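Local coordinates for glucokinase (Enterococcus faecalis, PDB 2QM1), which probably phosphorylates glucose with ATP as a ROK-family glucokinase and carries bound magnesium and zinc ions, at residues 6-11 against 67-72; 37-42 against 90-95; 209-214 against 234-239; 246-251 against 284-289. All blocks are in the same frame, centred on the assembly; numbering follows the deposited sequence.

Contact 1. Residues 6-11 against 67-72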
loop_
_atom_site.group_PDB
_atom_site.type_symbol
_atom_site.label_atom_id
_atom_site.label_comp_id
_atom_site.label_asym_id
_atom_site.label_seq_id
_atom_site.Cartn_x
_atom_site.Cartn_y
_atom_site.Cartn_z
ATOM N N LYS B 6 23.977 -27.186 -3.042
ATOM C CA LYS B 6 23.730 -25.957 -2.282
ATOM C C LYS B 6 22.422 -26.055 -1.563
ATOM O O LYS B 6 21.438 -26.556 -2.135
ATOM C CB LYS B 6 23.622 -24.743 -3.193
ATOM C CG LYS B 6 24.791 -24.444 -4.169
ATOM C CD LYS B 6 26.142 -24.732 -3.628
ATOM C CE LYS B 6 26.616 -23.759 -2.577
ATOM N NZ LYS B 6 28.147 -23.824 -2.553
ATOM N N LYS B 7 22.417 -25.526 -0.349
ATOM C CA LYS B 7 21.286 -25.542 0.577
ATOM C C LYS B 7 21.087 -24.159 1.212
ATOM O O LYS B 7 22.026 -23.353 1.316
ATOM C CB LYS B 7 21.497 -26.591 1.672
ATOM C CG LYS B 7 21.689 -28.072 1.159
ATOM C CD LYS B 7 22.092 -28.992 2.317
ATOM C CE LYS B 7 22.321 -30.483 1.883
ATOM N NZ LYS B 7 23.447 -30.571 0.899
ATOM N N ILE B 8 19.839 -23.878 1.572
ATOM C CA ILE B 8 19.506 -22.663 2.320
ATOM C C ILE B 8 18.710 -23.158 3.542
ATOM O O ILE B 8 18.088 -24.233 3.499
ATOM C CB ILE B 8 18.713 -21.628 1.449
ATOM C CG1 ILE B 8 17.447 -22.286 0.906
ATOM C CG2 ILE B 8 19.563 -21.145 0.266
ATOM C CD1 ILE B 8 16.809 -21.523 -0.168
ATOM N N ILE B 9 18.835 -22.419 4.639
ATOM C CA ILE B 9 18.118 -22.713 5.871
ATOM C C ILE B 9 17.046 -21.634 6.083
ATOM O O ILE B 9 17.323 -20.431 5.979
ATOM C CB ILE B 9 19.091 -22.772 7.092
ATOM C CG1 ILE B 9 20.057 -23.955 6.964
ATOM C CG2 ILE B 9 18.263 -22.853 8.449
ATOM C CD1 ILE B 9 21.321 -23.894 7.862
ATOM N N GLY B 10 15.826 -22.061 6.386
ATOM C CA GLY B 10 14.788 -21.100 6.829
ATOM C C GLY B 10 14.399 -21.321 8.284
ATOM O O GLY B 10 14.337 -22.446 8.740
ATOM N N ILE B 11 14.163 -20.235 9.009
ATOM C CA ILE B 11 13.750 -20.296 10.410
ATOM C C ILE B 11 12.433 -19.557 10.512
ATOM O O ILE B 11 12.307 -18.414 10.042
ATOM C CB ILE B 11 14.776 -19.659 11.364
ATOM C CG1 ILE B 11 16.130 -20.384 11.226
ATOM C CG2 ILE B 11 14.217 -19.655 12.840
ATOM C CD1 ILE B 11 17.444 -19.504 11.504
ATOM N N ASP B 67 28.170 -26.017 1.977
ATOM C CA ASP B 67 26.984 -26.198 1.130
ATOM C C ASP B 67 25.924 -25.130 1.373
ATOM O O ASP B 67 25.076 -24.921 0.513
ATOM C CB ASP B 67 26.294 -27.540 1.368
ATOM C CG ASP B 67 26.967 -28.709 0.664
ATOM O OD1 ASP B 67 28.083 -28.572 0.084
ATOM O OD2 ASP B 67 26.354 -29.804 0.753
ATOM N N PHE B 68 25.917 -24.510 2.554
ATOM C CA PHE B 68 24.847 -23.569 2.923
ATOM C C PHE B 68 25.101 -22.203 2.304
ATOM O O PHE B 68 26.159 -21.601 2.561
ATOM C CB PHE B 68 24.693 -23.417 4.453
ATOM C CG PHE B 68 24.151 -24.659 5.139
ATOM C CD1 PHE B 68 24.968 -25.418 5.937
ATOM C CD2 PHE B 68 22.834 -25.064 4.957
ATOM C CE1 PHE B 68 24.492 -26.562 6.540
ATOM C CE2 PHE B 68 22.357 -26.199 5.581
ATOM C CZ PHE B 68 23.179 -26.937 6.375
ATOM N N VAL B 69 24.151 -21.736 1.478
ATOM C CA VAL B 69 24.292 -20.435 0.779
ATOM C C VAL B 69 23.974 -19.314 1.774
ATOM O O VAL B 69 24.643 -18.251 1.829
ATOM C CB VAL B 69 23.373 -20.372 -0.479
ATOM C CG1 VAL B 69 23.234 -18.925 -1.012
ATOM C CG2 VAL B 69 23.858 -21.357 -1.550
ATOM N N GLY B 70 22.968 -19.578 2.589
ATOM C CA GLY B 70 22.750 -18.794 3.807
ATOM C C GLY B 70 21.534 -19.179 4.629
ATOM O O GLY B 70 20.878 -20.194 4.374
ATOM N N ILE B 71 21.193 -18.320 5.582
ATOM C CA ILE B 71 20.054 -18.563 6.529
ATOM C C ILE B 71 19.111 -17.380 6.435
ATOM O O ILE B 71 19.542 -16.218 6.562
ATOM C CB ILE B 71 20.564 -18.646 8.008
ATOM C CG1 ILE B 71 21.474 -19.841 8.211
ATOM C CG2 ILE B 71 19.434 -18.802 9.021
ATOM C CD1 ILE B 71 22.486 -19.637 9.355
ATOM N N GLY B 72 17.833 -17.655 6.248
ATOM C CA GLY B 72 16.806 -16.635 6.385
ATOM C C GLY B 72 15.909 -16.903 7.595
ATOM O O GLY B 72 15.596 -18.041 7.907
HETATM O O HOH W 1 27.768 -22.027 0.176
#

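Contact 2. Residues 37-42 against 90-95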
loop_
_atom_site.group_PDB
_atom_site.type_symbol
_atom_site.label_atom_id
_atom_site.label_comp_id
_atom_site.label_asym_id
_atom_site.label_seq_id
_atom_site.Cartn_x
_atom_site.Cartn_y
_atom_site.Cartn_z
ATOM N N THR B 37 9.762 -22.418 21.988
ATOM C CA THR B 37 10.299 -21.084 22.125
ATOM C C THR B 37 10.385 -20.824 23.631
ATOM O O THR B 37 9.360 -20.766 24.281
ATOM C CB THR B 37 9.378 -20.068 21.423
ATOM O OG1 THR B 37 9.020 -20.548 20.112
ATOM C CG2 THR B 37 10.042 -18.671 21.310
ATOM N N ASN B 38 11.606 -20.713 24.171
ATOM C CA ASN B 38 11.833 -20.324 25.574
ATOM C C ASN B 38 11.813 -18.809 25.736
ATOM O O ASN B 38 12.774 -18.138 25.374
ATOM C CB ASN B 38 13.172 -20.897 26.075
ATOM C CG ASN B 38 13.381 -20.703 27.581
ATOM O OD1 ASN B 38 12.493 -20.271 28.290
ATOM N ND2 ASN B 38 14.559 -21.017 28.055
ATOM N N ILE B 39 10.730 -18.276 26.295
ATOM C CA ILE B 39 10.577 -16.829 26.494
ATOM C C ILE B 39 11.002 -16.286 27.891
ATOM O O ILE B 39 10.909 -15.062 28.161
ATOM C CB ILE B 39 9.146 -16.314 26.107
ATOM C CG1 ILE B 39 8.081 -16.772 27.122
ATOM C CG2 ILE B 39 8.769 -16.724 24.660
ATOM C CD1 ILE B 39 6.965 -15.771 27.335
ATOM N N LEU B 40 11.477 -17.194 28.739
ATOM C CA LEU B 40 11.871 -16.895 30.112
ATOM C C LEU B 40 13.128 -16.039 30.155
ATOM O O LEU B 40 13.996 -16.164 29.284
ATOM C CB LEU B 40 12.121 -18.194 30.887
ATOM C CG LEU B 40 10.957 -19.108 31.294
ATOM C CD1 LEU B 40 11.512 -20.472 31.640
ATOM C CD2 LEU B 40 10.144 -18.552 32.456
ATOM N N GLU B 41 13.232 -15.191 31.182
ATOM C CA GLU B 41 14.396 -14.316 31.335
ATOM C C GLU B 41 14.503 -13.375 30.131
ATOM O O GLU B 41 15.499 -13.390 29.433
ATOM C CB GLU B 41 15.700 -15.126 31.519
ATOM C CG GLU B 41 15.991 -15.590 32.947
ATOM C CD GLU B 41 16.570 -17.015 33.019
ATOM O OE1 GLU B 41 17.794 -17.220 32.792
ATOM O OE2 GLU B 41 15.776 -17.939 33.343
ATOM N N ASP B 42 13.463 -12.575 29.888
ATOM C CA ASP B 42 13.475 -11.521 28.861
ATOM C C ASP B 42 13.916 -12.059 27.508
ATOM O O ASP B 42 14.543 -11.334 26.717
ATOM C CB ASP B 42 14.368 -10.317 29.229
ATOM C CG ASP B 42 14.411 -10.029 30.723
ATOM O OD1 ASP B 42 15.539 -9.917 31.279
ATOM O OD2 ASP B 42 13.337 -9.917 31.343
ATOM N N TYR B 90 7.028 -8.024 21.681
ATOM C CA TYR B 90 6.693 -8.026 23.111
ATOM C C TYR B 90 6.297 -9.413 23.597
ATOM O O TYR B 90 6.683 -9.800 24.698
ATOM C CB TYR B 90 5.647 -6.944 23.477
ATOM C CG TYR B 90 6.169 -5.785 24.346
ATOM C CD1 TYR B 90 7.283 -5.013 23.960
ATOM C CD2 TYR B 90 5.516 -5.446 25.549
ATOM C CE1 TYR B 90 7.765 -3.934 24.769
ATOM C CE2 TYR B 90 5.972 -4.371 26.380
ATOM C CZ TYR B 90 7.094 -3.618 25.987
ATOM O OH TYR B 90 7.521 -2.578 26.804
ATOM N N ASN B 91 5.590 -10.164 22.744
ATOM C CA ASN B 91 5.203 -11.547 23.021
ATOM C C ASN B 91 6.369 -12.488 23.289
ATOM O O ASN B 91 6.183 -13.580 23.818
ATOM C CB ASN B 91 4.330 -12.113 21.891
ATOM C CG ASN B 91 4.989 -12.010 20.508
ATOM O OD1 ASN B 91 5.442 -10.945 20.082
ATOM N ND2 ASN B 91 5.010 -13.129 19.787
ATOM N N LEU B 92 7.569 -12.051 22.934
ATOM C CA LEU B 92 8.774 -12.835 23.130
ATOM C C LEU B 92 9.494 -12.411 24.402
ATOM O O LEU B 92 10.442 -13.070 24.821
ATOM C CB LEU B 92 9.704 -12.700 21.915
ATOM C CG LEU B 92 9.310 -13.429 20.619
ATOM C CD1 LEU B 92 10.382 -13.283 19.524
ATOM C CD2 LEU B 92 8.986 -14.923 20.862
ATOM N N ASN B 93 9.023 -11.318 25.009
ATOM C CA ASN B 93 9.692 -10.663 26.133
ATOM C C ASN B 93 10.937 -9.883 25.714
ATOM O O ASN B 93 11.732 -9.509 26.554
ATOM C CB ASN B 93 10.098 -11.668 27.255
ATOM C CG ASN B 93 8.915 -12.193 28.076
ATOM O OD1 ASN B 93 7.901 -11.497 28.255
ATOM N ND2 ASN B 93 9.058 -13.427 28.611
ATOM N N TRP B 94 11.143 -9.667 24.422
ATOM C CA TRP B 94 12.176 -8.729 23.986
ATOM C C TRP B 94 11.636 -7.321 24.184
ATOM O O TRP B 94 10.781 -6.900 23.446
ATOM C CB TRP B 94 12.546 -8.950 22.521
ATOM C CG TRP B 94 13.205 -10.280 22.260
ATOM C CD1 TRP B 94 13.727 -11.126 23.191
ATOM C CD2 TRP B 94 13.419 -10.900 20.991
ATOM N NE1 TRP B 94 14.239 -12.245 22.587
ATOM C CE2 TRP B 94 14.071 -12.129 21.234
ATOM C CE3 TRP B 94 13.138 -10.531 19.669
ATOM C CZ2 TRP B 94 14.450 -12.992 20.206
ATOM C CZ3 TRP B 94 13.502 -11.389 18.649
ATOM C CH2 TRP B 94 14.147 -12.617 18.925
ATOM N N THR B 95 12.102 -6.607 25.207
ATOM C CA THR B 95 11.607 -5.250 25.422
ATOM C C THR B 95 12.603 -4.211 24.896
ATOM O O THR B 95 12.358 -3.000 24.862
ATOM C CB THR B 95 11.284 -5.010 26.898
ATOM O OG1 THR B 95 12.441 -5.333 27.686
ATOM C CG2 THR B 95 10.110 -5.888 27.316
#

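Contact 3. Residues 209-214 against 234-239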
loop_
_atom_site.group_PDB
_atom_site.type_symbol
_atom_site.label_atom_id
_atom_site.label_comp_id
_atom_site.label_asym_id
_atom_site.label_seq_id
_atom_site.Cartn_x
_atom_site.Cartn_y
_atom_site.Cartn_z
ATOM N N GLY B 209 -33.488 -16.662 17.197
ATOM C CA GLY B 209 -33.667 -18.117 16.998
ATOM C C GLY B 209 -32.700 -18.923 17.852
ATOM O O GLY B 209 -32.123 -18.385 18.808
ATOM N N ASP B 210 -32.544 -20.208 17.553
ATOM C CA ASP B 210 -31.429 -20.959 18.135
ATOM C C ASP B 210 -30.773 -21.926 17.171
ATOM O O ASP B 210 -31.380 -22.422 16.214
ATOM C CB ASP B 210 -31.755 -21.650 19.469
ATOM C CG ASP B 210 -30.489 -21.992 20.268
ATOM O OD1 ASP B 210 -29.763 -21.066 20.682
ATOM O OD2 ASP B 210 -30.214 -23.194 20.475
ATOM N N SER B 211 -29.515 -22.190 17.482
ATOM C CA SER B 211 -28.629 -22.929 16.637
ATOM C C SER B 211 -27.553 -23.561 17.515
ATOM O O SER B 211 -27.304 -23.106 18.620
ATOM C CB SER B 211 -28.019 -21.960 15.627
ATOM O OG SER B 211 -27.048 -21.083 16.200
ATOM N N GLU B 212 -26.898 -24.600 17.020
ATOM C CA GLU B 212 -25.810 -25.170 17.777
ATOM C C GLU B 212 -24.683 -24.183 18.049
ATOM O O GLU B 212 -24.066 -24.240 19.126
ATOM C CB GLU B 212 -25.265 -26.448 17.140
ATOM C CG GLU B 212 -24.763 -27.437 18.202
ATOM C CD GLU B 212 -24.749 -28.874 17.726
ATOM O OE1 GLU B 212 -23.896 -29.194 16.864
ATOM O OE2 GLU B 212 -25.574 -29.684 18.219
ATOM N N LEU B 213 -24.417 -23.294 17.087
ATOM C CA LEU B 213 -23.356 -22.318 17.240
ATOM C C LEU B 213 -23.690 -21.264 18.310
ATOM O O LEU B 213 -22.829 -20.907 19.127
ATOM C CB LEU B 213 -22.988 -21.617 15.914
ATOM C CG LEU B 213 -21.931 -20.494 16.096
ATOM C CD1 LEU B 213 -20.680 -21.008 16.784
ATOM C CD2 LEU B 213 -21.557 -19.735 14.832
ATOM N N LYS B 214 -24.914 -20.755 18.272
ATOM C CA LYS B 214 -25.315 -19.715 19.192
ATOM C C LYS B 214 -25.224 -20.239 20.646
ATOM O O LYS B 214 -24.692 -19.556 21.518
ATOM C CB LYS B 214 -26.732 -19.225 18.879
ATOM C CG LYS B 214 -27.216 -18.117 19.827
ATOM C CD LYS B 214 -28.704 -18.091 19.936
ATOM C CE LYS B 214 -29.195 -17.587 21.288
ATOM N NZ LYS B 214 -28.801 -16.197 21.649
ATOM N N LYS B 234 -22.651 -25.750 6.570
ATOM C CA LYS B 234 -23.656 -26.751 6.924
ATOM C C LYS B 234 -25.083 -26.152 7.114
ATOM O O LYS B 234 -26.040 -26.888 7.396
ATOM C CB LYS B 234 -23.178 -27.444 8.206
ATOM C CG LYS B 234 -23.413 -28.953 8.312
ATOM C CD LYS B 234 -22.126 -29.789 8.107
ATOM C CE LYS B 234 -21.016 -29.483 9.153
ATOM N NZ LYS B 234 -19.878 -30.479 9.199
ATOM N N GLY B 235 -25.225 -24.828 6.984
ATOM C CA GLY B 235 -26.555 -24.178 6.989
ATOM C C GLY B 235 -27.083 -23.468 8.240
ATOM O O GLY B 235 -28.242 -23.029 8.256
ATOM N N ASP B 236 -26.241 -23.335 9.270
ATOM C CA ASP B 236 -26.572 -22.700 10.556
ATOM C C ASP B 236 -26.774 -21.200 10.371
ATOM O O ASP B 236 -25.809 -20.453 10.083
ATOM C CB ASP B 236 -25.437 -22.970 11.567
ATOM C CG ASP B 236 -25.739 -22.470 12.985
ATOM O OD1 ASP B 236 -25.224 -23.085 13.958
ATOM O OD2 ASP B 236 -26.460 -21.465 13.138
ATOM N N HIS B 237 -28.030 -20.767 10.534
ATOM C CA HIS B 237 -28.419 -19.394 10.235
ATOM C C HIS B 237 -27.622 -18.379 11.097
ATOM O O HIS B 237 -27.356 -17.265 10.659
ATOM C CB HIS B 237 -29.928 -19.204 10.417
ATOM C CG HIS B 237 -30.778 -19.833 9.347
ATOM N ND1 HIS B 237 -30.336 -20.841 8.518
ATOM C CD2 HIS B 237 -32.076 -19.624 9.016
ATOM C CE1 HIS B 237 -31.309 -21.201 7.699
ATOM N NE2 HIS B 237 -32.377 -20.477 7.980
ATOM N N PHE B 238 -27.202 -18.786 12.296
ATOM C CA PHE B 238 -26.398 -17.908 13.120
ATOM C C PHE B 238 -24.964 -17.841 12.627
ATOM O O PHE B 238 -24.434 -16.755 12.456
ATOM C CB PHE B 238 -26.456 -18.256 14.627
ATOM C CG PHE B 238 -25.697 -17.266 15.499
ATOM C CD1 PHE B 238 -26.050 -15.909 15.507
ATOM C CD2 PHE B 238 -24.635 -17.687 16.299
ATOM C CE1 PHE B 238 -25.361 -14.976 16.273
ATOM C CE2 PHE B 238 -23.936 -16.779 17.090
ATOM C CZ PHE B 238 -24.297 -15.403 17.077
ATOM N N ALA B 239 -24.335 -18.992 12.416
ATOM C CA ALA B 239 -23.017 -19.035 11.792
ATOM C C ALA B 239 -22.937 -18.214 10.506
ATOM O O ALA B 239 -21.890 -17.658 10.178
ATOM C CB ALA B 239 -22.597 -20.448 11.542
#

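Contact 4. Residues 246-251 against 284-289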
loop_
_atom_site.group_PDB
_atom_site.type_symbol
_atom_site.label_atom_id
_atom_site.label_comp_id
_atom_site.label_asym_id
_atom_site.label_seq_id
_atom_site.Cartn_x
_atom_site.Cartn_y
_atom_site.Cartn_z
ATOM N N VAL B 246 -18.057 -11.085 9.356
ATOM C CA VAL B 246 -16.598 -11.210 9.348
ATOM C C VAL B 246 -16.032 -10.890 7.952
ATOM O O VAL B 246 -15.001 -10.191 7.827
ATOM C CB VAL B 246 -16.074 -12.615 9.888
ATOM C CG1 VAL B 246 -14.647 -12.820 9.492
ATOM C CG2 VAL B 246 -16.161 -12.728 11.452
ATOM N N CYS B 247 -16.697 -11.394 6.915
ATOM C CA CYS B 247 -16.176 -11.276 5.541
ATOM C C CYS B 247 -16.428 -9.902 4.953
ATOM O O CYS B 247 -15.669 -9.471 4.085
ATOM C CB CYS B 247 -16.754 -12.384 4.656
ATOM S SG CYS B 247 -16.128 -14.041 5.235
ATOM N N PHE B 248 -17.478 -9.227 5.453
ATOM C CA PHE B 248 -17.706 -7.769 5.224
ATOM C C PHE B 248 -16.417 -6.993 5.560
ATOM O O PHE B 248 -15.857 -6.263 4.731
ATOM C CB PHE B 248 -18.934 -7.269 6.032
ATOM C CG PHE B 248 -19.133 -5.771 5.997
ATOM C CD1 PHE B 248 -19.898 -5.181 4.994
ATOM C CD2 PHE B 248 -18.512 -4.948 6.953
ATOM C CE1 PHE B 248 -20.054 -3.807 4.946
ATOM C CE2 PHE B 248 -18.648 -3.592 6.909
ATOM C CZ PHE B 248 -19.438 -3.011 5.892
ATOM N N TYR B 249 -15.921 -7.197 6.766
ATOM C CA TYR B 249 -14.770 -6.431 7.243
ATOM C C TYR B 249 -13.507 -6.850 6.504
ATOM O O TYR B 249 -12.701 -6.009 6.174
ATOM C CB TYR B 249 -14.556 -6.652 8.746
ATOM C CG TYR B 249 -15.587 -5.981 9.648
ATOM C CD1 TYR B 249 -15.836 -4.615 9.561
ATOM C CD2 TYR B 249 -16.288 -6.721 10.601
ATOM C CE1 TYR B 249 -16.773 -3.984 10.402
ATOM C CE2 TYR B 249 -17.225 -6.098 11.464
ATOM C CZ TYR B 249 -17.448 -4.736 11.352
ATOM O OH TYR B 249 -18.364 -4.123 12.175
ATOM N N LEU B 250 -13.327 -8.153 6.281
ATOM C CA LEU B 250 -12.203 -8.594 5.459
ATOM C C LEU B 250 -12.351 -8.069 4.064
ATOM O O LEU B 250 -11.358 -7.721 3.473
ATOM C CB LEU B 250 -12.035 -10.117 5.419
ATOM C CG LEU B 250 -11.564 -10.784 6.717
ATOM C CD1 LEU B 250 -12.180 -12.171 6.773
ATOM C CD2 LEU B 250 -10.031 -10.860 6.731
ATOM N N GLY B 251 -13.583 -8.035 3.528
ATOM C CA GLY B 251 -13.794 -7.440 2.208
ATOM C C GLY B 251 -13.486 -5.931 2.119
ATOM O O GLY B 251 -12.953 -5.464 1.114
ATOM N N GLU B 284 -14.289 -12.569 -1.214
ATOM C CA GLU B 284 -14.304 -12.086 -2.605
ATOM C C GLU B 284 -15.586 -11.281 -2.885
ATOM O O GLU B 284 -15.542 -10.207 -3.505
ATOM C CB GLU B 284 -14.191 -13.263 -3.591
ATOM C CG GLU B 284 -14.233 -12.822 -5.034
ATOM C CD GLU B 284 -14.456 -13.960 -5.984
ATOM O OE1 GLU B 284 -15.658 -14.241 -6.292
ATOM O OE2 GLU B 284 -13.432 -14.532 -6.446
ATOM N N LYS B 285 -16.702 -11.769 -2.382
ATOM C CA LYS B 285 -17.987 -11.090 -2.576
ATOM C C LYS B 285 -18.030 -9.623 -2.042
ATOM O O LYS B 285 -18.518 -8.716 -2.709
ATOM C CB LYS B 285 -19.106 -11.910 -1.964
ATOM C CG LYS B 285 -20.408 -11.103 -1.926
ATOM C CD LYS B 285 -21.513 -11.612 -1.010
ATOM C CE LYS B 285 -22.735 -10.745 -1.316
ATOM N NZ LYS B 285 -24.048 -11.164 -0.730
ATOM N N TYR B 286 -17.514 -9.402 -0.844
ATOM C CA TYR B 286 -17.432 -8.058 -0.312
ATOM C C TYR B 286 -16.286 -7.220 -0.896
ATOM O O TYR B 286 -16.434 -6.034 -1.086
ATOM C CB TYR B 286 -17.407 -8.085 1.222
ATOM C CG TYR B 286 -18.752 -8.467 1.840
ATOM C CD1 TYR B 286 -19.801 -7.574 1.815
ATOM C CD2 TYR B 286 -18.954 -9.708 2.446
ATOM C CE1 TYR B 286 -21.038 -7.875 2.371
ATOM C CE2 TYR B 286 -20.204 -10.037 3.017
ATOM C CZ TYR B 286 -21.234 -9.092 2.971
ATOM O OH TYR B 286 -22.497 -9.337 3.491
ATOM N N PHE B 287 -15.134 -7.840 -1.122
ATOM C CA PHE B 287 -14.067 -7.231 -1.922
ATOM C C PHE B 287 -14.620 -6.608 -3.228
ATOM O O PHE B 287 -14.261 -5.515 -3.584
ATOM C CB PHE B 287 -13.028 -8.290 -2.303
ATOM C CG PHE B 287 -11.915 -7.747 -3.153
ATOM C CD1 PHE B 287 -10.817 -7.103 -2.555
ATOM C CD2 PHE B 287 -11.942 -7.894 -4.532
ATOM C CE1 PHE B 287 -9.749 -6.610 -3.329
ATOM C CE2 PHE B 287 -10.875 -7.376 -5.329
ATOM C CZ PHE B 287 -9.800 -6.734 -4.719
ATOM N N GLN B 288 -15.436 -7.376 -3.955
ATOM C CA GLN B 288 -16.103 -6.909 -5.161
ATOM C C GLN B 288 -16.981 -5.647 -4.915
ATOM O O GLN B 288 -16.947 -4.706 -5.747
ATOM C CB GLN B 288 -16.905 -8.047 -5.809
ATOM C CG GLN B 288 -16.070 -9.174 -6.464
ATOM C CD GLN B 288 -15.263 -8.689 -7.688
ATOM O OE1 GLN B 288 -14.064 -8.942 -7.802
ATOM N NE2 GLN B 288 -15.908 -7.927 -8.548
ATOM N N GLU B 289 -17.775 -5.620 -3.825
ATOM C CA GLU B 289 -18.579 -4.412 -3.478
ATOM C C GLU B 289 -17.667 -3.199 -3.327
ATOM O O GLU B 289 -17.964 -2.110 -3.811
ATOM C CB GLU B 289 -19.416 -4.551 -2.171
ATOM C CG GLU B 289 -20.357 -3.331 -1.929
ATOM C CD GLU B 289 -20.787 -3.068 -0.471
ATOM O OE1 GLU B 289 -21.984 -3.037 -0.166
ATOM O OE2 GLU B 289 -19.956 -2.838 0.387
#

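Contact 1. Residues 6-11 against 67-72
This is a parallel strand pairing at the heart of a mixed five-stranded sheet. Strand 7-13 lies between the antiparallel strand 17-24 and the parallel strand 68-75, in the 3-2-1-4-5 order of the actin-like ATPase fold to which ROK kinases belong. Five backbone hydrogen bonds join the segments. Lys7 N gives to Asp67 O at 2.9 Å, and Val69 N gives to Lys7 O at 2.7 Å, almost along the C=O axis. Ile9 uses both its N and its O, toward Gly70 O and Gly72 N, and Ile11 N reaches Gly72 O. On one face of the sheet Ile9 lays CD1 over the Phe68 ring, a CH-pi contact with CD1 3.7 Å from the ring centroid. Ile71 CG1 meets Ile9 CB. Ile11 CD1 presses on Ile71 CG2 at 3.3 Å, tighter than usual. Helix 46-60 packs on this face through Ile50, Ile54 and Ile58. At the entry end, Lys7 runs extended until a bend at chi4 (62°) brings NZ to the anti lone pair of Asp67 OD2, 3.0 Å away. Lys7 NZ also bonds to Asp5 O. The apolar interior thus gives way to a salt bridge at the partly exposed start of the strands.

Contact 2. Residues 37-42 against 90-95
Asn93 CG stands anti to its own carbonyl carbon (chi1 -73°), and chi2 of -30° turns the amide so that ND2 faces the 37-42 loop. Ile39 holds CG1 in the crowded position between N and the carbonyl carbon, which leaves CG2 beside the backbone N. Asn93 ND2 donates to Ile39 O at 2.5 Å, a very short bond with a nearly straight N-H (165°). The oxygen lies in the amide plane of Asn93, but the nitrogen sits above the carbonyl plane of Ile39. The same ND2 of Asn93 has Ile39 CD1 3.4 Å away, and the two side chains cross at about a right angle. Ile39 CB rests on Leu92 O at 3.7 Å.

The contact joins two loops: 37-42 leads from strand 29-36 to helix 46-60, and 90-95 leads from strand 85-87 to helix 100-108. Residues 90-92 form a short 3-10 turn. An Asx turn, with Leu40 N giving to Asn38 OD1, shapes the other loop next to Ile39. Deeper in, Thr37 CG2 meets Leu92 CD2 at 3.9 Å, crossing it. Thr37, Leu92 and Trp94 all pack on Leu13 and Ile46, so this side faces the strand 7-13 and the helix 46-60. Thr37 OG1 is bonded to Gly14 O. Asp42 O approaches the Trp94 ring at its edge, in plane, 3.6 Å from Trp94 CD1. Next to it, Trp94 NE1 bonds to Gly43 O. One face of the indole carries Leu92 CD1. The side chain of Asn91 lies about 9 Å from that of the magnesium ligand Asn116.

Contact 3. Residues 209-214 against 234-239
Phe238, Leu213 and Asp236 bury the most surface where helix 212-218 and helix 237-261 begin side by side. Phe238 holds CG anti to its backbone N (chi1 -176°), which sends the ring across to the first turn of the other helix. Phe238 CD2 meets Lys214 CA at 3.6 Å, and Lys214 CG lies over one face. Phe207 adds a second ring, its plane at about 45° to that of Phe238. Leu213 crosses Phe238 at about a right angle, with Leu213 CG 3.9 Å from Phe238 CD2. Leu213 CD2 reaches on to Ala239 CB at 3.5 Å.

Asp236 is the N-cap of helix 237-261. Asp236 OD2 accepts from Phe238 N through the anti lone pair at 2.9 Å, and more weakly from Ala239 N. The other oxygen serves the neighbouring helix: Asp236 OD1 takes Leu213 N on its syn lone pair at 3.2 Å. Ser211 is the N-cap of helix 212-218, with Ser211 OG 3.0 Å from Lys214 N. Gly235 ends the preceding helix 225-233 in a Schellman motif, so one helix closes just before the next is capped.

One carboxylate therefore binds amide N-H groups at the starts of two helices. The N-terminal turns of two helices beside it would be expected to favour its charged form and probably lower its pKa. Beside this polar link, Phe238, Leu213 and Ala239 provide a largely apolar join.

Contact 4. Residues 246-251 against 284-289
Tyr286 carries the close part of this helix-helix contact. Its CG stands anti to the carbonyl carbon (chi1 -72°), which lays the ring flat against the backbone of helix 237-261. Phe248 CA sits over the Tyr286 ring face, a CH-pi contact at 3.8 Å from the centroid, and Phe248 N comes to 3.4 Å from Tyr286 CD2. The Phe248 side chain then turns its edge to the same ring. This is an offset edge-to-face pair, with the Phe248 and Tyr286 centroids 5.7 Å apart and planes at 76°. Gly251 makes the approach possible. Gly251 CA lies 3.8 Å from Tyr286 CB and 3.6 Å from Phe287 N, where any side chain would collide. The axes of the two short helical segments approach to 7.5 Å and cross at -48°.

The other side is looser. Lys285 is exposed and the end of its chain leads away from 246-251. Glu289 makes no close contact with 246-251 and has a long, weak ion pair with Arg184 of the second subunit. Phe248 also packs on Pro174 of that subunit, so the aromatic pair borders the dimer interface. Tyr286 OH is bonded to Asp244, one turn before Phe248. Cys247 continues the packing along helix 277-289 to Leu279 and Val283, while Phe287 leads away to Ile301 on strand 300-303.

The four contacts run across both halves of the chain. Contacts 1 and 2 come first and interleave in sequence. Their centres are 26 Å apart, and contact 2 packs on strand 7-13, the strand that contact 1 pairs in the first mixed sheet. Contacts 3 and 4 follow in series, 21 Å apart between centres. Both use helix 237-261, contact 3 at its N-terminus and contact 4 further along. Contacts 1 and 4 are 39 Å apart between centres, on opposite sides of the chain's centre. The first pair thus lies in the half that holds strand 7-13, and the second among the helices of the other half, where contact 4 also meets the second subunit.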